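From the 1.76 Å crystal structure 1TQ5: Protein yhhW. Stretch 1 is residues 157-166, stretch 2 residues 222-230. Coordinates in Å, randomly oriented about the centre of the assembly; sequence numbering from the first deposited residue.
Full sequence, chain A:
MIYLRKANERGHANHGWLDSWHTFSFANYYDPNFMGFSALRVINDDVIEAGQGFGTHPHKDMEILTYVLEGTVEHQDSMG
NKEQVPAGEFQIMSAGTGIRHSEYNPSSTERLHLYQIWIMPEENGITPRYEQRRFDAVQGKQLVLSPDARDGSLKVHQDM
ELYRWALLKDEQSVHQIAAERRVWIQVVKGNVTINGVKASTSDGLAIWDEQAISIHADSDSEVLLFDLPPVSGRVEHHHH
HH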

# COMPACT_ATOMS: atom_id res chain seq x y z
N HIS A 157 -11.60 1.20 7.57
CA HIS A 157 -12.56 2.24 7.93
C HIS A 157 -12.53 3.40 6.95
O HIS A 157 -12.25 4.54 7.32
CB HIS A 157 -12.27 2.74 9.34
CG HIS A 157 -12.44 1.69 10.40
ND1 HIS A 157 -13.67 1.16 10.72
CD2 HIS A 157 -11.54 1.08 11.20
CE1 HIS A 157 -13.52 0.25 11.67
NE2 HIS A 157 -12.24 0.18 11.98
N GLN A 158 -12.82 3.10 5.69
CA GLN A 158 -12.82 4.10 4.64
C GLN A 158 -13.54 3.51 3.44
O GLN A 158 -13.47 2.30 3.20
CB GLN A 158 -11.37 4.48 4.29
CG GLN A 158 -11.19 5.51 3.18
CD GLN A 158 -12.10 6.72 3.33
OE1 GLN A 158 -13.26 6.69 2.91
NE2 GLN A 158 -11.58 7.78 3.93
N ASP A 159 -14.26 4.35 2.70
CA ASP A 159 -14.99 3.89 1.53
C ASP A 159 -13.99 3.58 0.42
O ASP A 159 -13.93 4.27 -0.59
CB ASP A 159 -15.95 4.98 1.05
CG ASP A 159 -16.79 4.55 -0.14
OD1 ASP A 159 -17.28 5.42 -0.88
OD2 ASP A 159 -16.97 3.32 -0.33
N MSE A 160 -13.20 2.53 0.61
CA MSE A 160 -12.21 2.16 -0.40
C MSE A 160 -11.96 0.66 -0.46
O MSE A 160 -12.12 -0.06 0.52
CB MSE A 160 -10.88 2.88 -0.11
CG MSE A 160 -10.07 2.32 1.06
SE MSE A 160 -9.11 0.83 0.65
CE MSE A 160 -7.67 1.60 -0.13
N GLU A 161 -11.56 0.20 -1.64
CA GLU A 161 -11.25 -1.21 -1.85
C GLU A 161 -9.82 -1.31 -2.37
O GLU A 161 -9.37 -0.46 -3.14
CB GLU A 161 -12.19 -1.83 -2.88
CG GLU A 161 -13.65 -1.81 -2.50
CD GLU A 161 -14.50 -2.55 -3.51
OE1 GLU A 161 -14.33 -2.30 -4.72
OE2 GLU A 161 -15.33 -3.39 -3.09
N LEU A 162 -9.11 -2.35 -1.94
CA LEU A 162 -7.74 -2.59 -2.37
C LEU A 162 -7.66 -4.02 -2.89
O LEU A 162 -8.09 -4.96 -2.22
CB LEU A 162 -6.76 -2.42 -1.20
CG LEU A 162 -5.30 -2.81 -1.47
CD1 LEU A 162 -4.71 -1.94 -2.59
CD2 LEU A 162 -4.47 -2.65 -0.19
N TYR A 163 -7.11 -4.18 -4.08
CA TYR A 163 -6.96 -5.48 -4.70
C TYR A 163 -5.49 -5.76 -4.97
O TYR A 163 -4.72 -4.85 -5.27
CB TYR A 163 -7.69 -5.54 -6.04
CG TYR A 163 -9.17 -5.31 -5.98
CD1 TYR A 163 -10.06 -6.39 -5.98
CD2 TYR A 163 -9.70 -4.02 -5.96
CE1 TYR A 163 -11.43 -6.19 -5.96
CE2 TYR A 163 -11.07 -3.81 -5.93
CZ TYR A 163 -11.93 -4.89 -5.94
OH TYR A 163 -13.30 -4.69 -5.91
N ARG A 164 -5.10 -7.03 -4.84
CA ARG A 164 -3.75 -7.45 -5.19
C ARG A 164 -4.03 -8.23 -6.47
O ARG A 164 -4.75 -9.23 -6.45
CB ARG A 164 -3.15 -8.38 -4.13
CG ARG A 164 -1.82 -8.96 -4.58
CD ARG A 164 -1.07 -9.67 -3.46
NE ARG A 164 -1.84 -10.76 -2.86
CZ ARG A 164 -1.36 -11.57 -1.92
NH1 ARG A 164 -2.12 -12.53 -1.42
NH2 ARG A 164 -0.11 -11.41 -1.48
N TRP A 165 -3.48 -7.75 -7.58
CA TRP A 165 -3.72 -8.35 -8.88
C TRP A 165 -2.48 -9.02 -9.47
O TRP A 165 -1.52 -8.34 -9.84
CB TRP A 165 -4.21 -7.26 -9.84
CG TRP A 165 -5.26 -7.70 -10.82
CD1 TRP A 165 -5.36 -8.91 -11.44
CD2 TRP A 165 -6.33 -6.90 -11.32
NE1 TRP A 165 -6.43 -8.91 -12.30
CE2 TRP A 165 -7.04 -7.69 -12.25
CE3 TRP A 165 -6.76 -5.59 -11.08
CZ2 TRP A 165 -8.17 -7.22 -12.93
CZ3 TRP A 165 -7.88 -5.11 -11.76
CH2 TRP A 165 -8.57 -5.93 -12.68
N ALA A 166 -2.50 -10.34 -9.55
CA ALA A 166 -1.37 -11.07 -10.13
C ALA A 166 -1.74 -11.38 -11.58
O ALA A 166 -2.79 -11.94 -11.85
CB ALA A 166 -1.11 -12.36 -9.36
N GLU A 222 2.46 -8.06 -10.81
CA GLU A 222 1.56 -7.97 -9.67
C GLU A 222 1.40 -6.49 -9.36
O GLU A 222 2.39 -5.76 -9.27
CB GLU A 222 2.13 -8.70 -8.45
CG GLU A 222 1.22 -8.59 -7.23
CD GLU A 222 1.74 -9.37 -6.03
OE1 GLU A 222 1.94 -10.60 -6.17
OE2 GLU A 222 1.95 -8.76 -4.96
N VAL A 223 0.16 -6.06 -9.23
CA VAL A 223 -0.12 -4.67 -8.92
C VAL A 223 -1.13 -4.59 -7.80
O VAL A 223 -1.90 -5.53 -7.56
CB VAL A 223 -0.71 -3.89 -10.12
CG1 VAL A 223 0.28 -3.89 -11.28
CG2 VAL A 223 -2.04 -4.50 -10.55
N LEU A 224 -1.10 -3.47 -7.10
CA LEU A 224 -2.04 -3.19 -6.02
C LEU A 224 -2.96 -2.16 -6.64
O LEU A 224 -2.49 -1.15 -7.17
CB LEU A 224 -1.32 -2.59 -4.81
CG LEU A 224 -0.25 -3.45 -4.12
CD1 LEU A 224 0.31 -2.70 -2.94
CD2 LEU A 224 -0.87 -4.77 -3.65
N LEU A 225 -4.26 -2.42 -6.61
CA LEU A 225 -5.20 -1.48 -7.18
C LEU A 225 -6.06 -0.89 -6.08
O LEU A 225 -6.84 -1.58 -5.43
CB LEU A 225 -6.08 -2.17 -8.23
CG LEU A 225 -6.96 -1.22 -9.07
CD1 LEU A 225 -7.16 -1.79 -10.47
CD2 LEU A 225 -8.29 -1.00 -8.37
N PHE A 226 -5.88 0.41 -5.87
CA PHE A 226 -6.61 1.16 -4.86
C PHE A 226 -7.82 1.83 -5.50
O PHE A 226 -7.64 2.69 -6.35
CB PHE A 226 -5.73 2.25 -4.27
CG PHE A 226 -4.55 1.74 -3.50
CD1 PHE A 226 -4.63 1.52 -2.13
CD2 PHE A 226 -3.33 1.51 -4.13
CE1 PHE A 226 -3.52 1.09 -1.40
CE2 PHE A 226 -2.22 1.09 -3.43
CZ PHE A 226 -2.31 0.88 -2.05
N ASP A 227 -9.03 1.42 -5.11
CA ASP A 227 -10.26 2.04 -5.63
C ASP A 227 -10.66 3.04 -4.54
O ASP A 227 -11.18 2.66 -3.48
CB ASP A 227 -11.37 0.99 -5.80
CG ASP A 227 -12.55 1.51 -6.62
OD1 ASP A 227 -13.09 2.59 -6.29
OD2 ASP A 227 -12.94 0.83 -7.60
N LEU A 228 -10.42 4.32 -4.80
CA LEU A 228 -10.66 5.38 -3.82
C LEU A 228 -11.87 6.28 -4.03
O LEU A 228 -12.33 6.49 -5.14
CB LEU A 228 -9.39 6.24 -3.75
CG LEU A 228 -8.13 5.41 -3.51
CD1 LEU A 228 -6.90 6.11 -4.06
CD2 LEU A 228 -8.01 5.13 -2.02
N PRO A 229 -12.39 6.85 -2.92
CA PRO A 229 -13.55 7.75 -2.95
C PRO A 229 -13.30 9.09 -3.65
O PRO A 229 -12.16 9.55 -3.75
CB PRO A 229 -13.87 7.93 -1.46
CG PRO A 229 -12.54 7.82 -0.81
CD PRO A 229 -11.92 6.64 -1.54
N PRO A 230 -14.38 9.73 -4.13
CA PRO A 230 -14.29 11.02 -4.83
C PRO A 230 -13.60 12.06 -3.95
O PRO A 230 -13.62 11.96 -2.73
CB PRO A 230 -15.76 11.37 -5.09
CG PRO A 230 -16.41 10.01 -5.20
CD PRO A 230 -15.78 9.26 -4.06

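Residues 161-166 and 222-228 run as neighbouring antiparallel strands, their N-to-C directions 163° apart and their axes approaching to 4.6 Å. The register is regular: Glu 161 faces Asp 227, Tyr 163 faces Leu 225 and Trp 165 faces Val 223 in hydrogen-bonded pairs, while Leu 162–Phe 226 and Arg 164–Leu 224 are the non-hydrogen-bonded pairs between them, and Ala 166–Glu 222, also non-hydrogen-bonded, follows beyond Trp 165–Val 223. Each hydrogen-bonded pair closes a two-way ring. Asp 227 N donates to Glu 161 O at 2.7 Å, and Glu 161 N returns the bond to Asp 227 O at 3.1 Å; Leu 225 N to Tyr 163 O is 2.8 Å and Tyr 163 N to Leu 225 O 2.9 Å; Trp 165 N to Val 223 O is 2.7 Å and Val 223 N to Trp 165 O 2.9 Å. Some of these carbonyls also receive CA-H...O contacts, as where Glu 222 CA lies 3.1 Å from Trp 165 O. Beyond the Glu 161–Asp 227 ring the chains stay close, and Asp 159 O sits 3.2 Å from Pro 229 CD, a ring carbon on a residue that has no amide hydrogen to offer.

The alternation of a strand sorts the side chains onto two faces. On the face of Leu 162 and Phe 226, aliphatic meets aromatic: Leu 162 CD1 stands 3.5 Å from the centroid of the Phe 226 ring, only 14° off its normal, a CH-pi contact with the ring face. The selenomethionine Met 160 takes the edge of that ring, with its CE 3.6 Å from Phe 226 CD1, and the same methyl reaches Leu 228 CD2 at 4.0 Å. Farther along, Arg 164 CD comes within 3.5 Å of Glu 222 OE2, but the guanidinium nitrogens find their hydrogen bonds elsewhere in the structure.

The other face is built around Leu 225. Its CD2 lies 4.1 Å from Tyr 163 CD2, and its CD1 meets the indole edge, 3.6 Å from Trp 165 CZ3, so its two methyls serve two different aromatic neighbours. Trp 165 also packs its CB against Val 223 CG2 at 3.6 Å. At the end of this face two acids are paired across the strands, with Glu 161 OE1 and Asp 227 OD2 4.5 Å apart. Such like charges should repel; here Tyr 163 OH donates to Glu 161 OE1 at 2.9 Å, and each acid's other oxygen is hydrogen-bonded elsewhere. The rule to read is a regular backbone ladder, apolar contacts along both faces, and close acids supplied with donors.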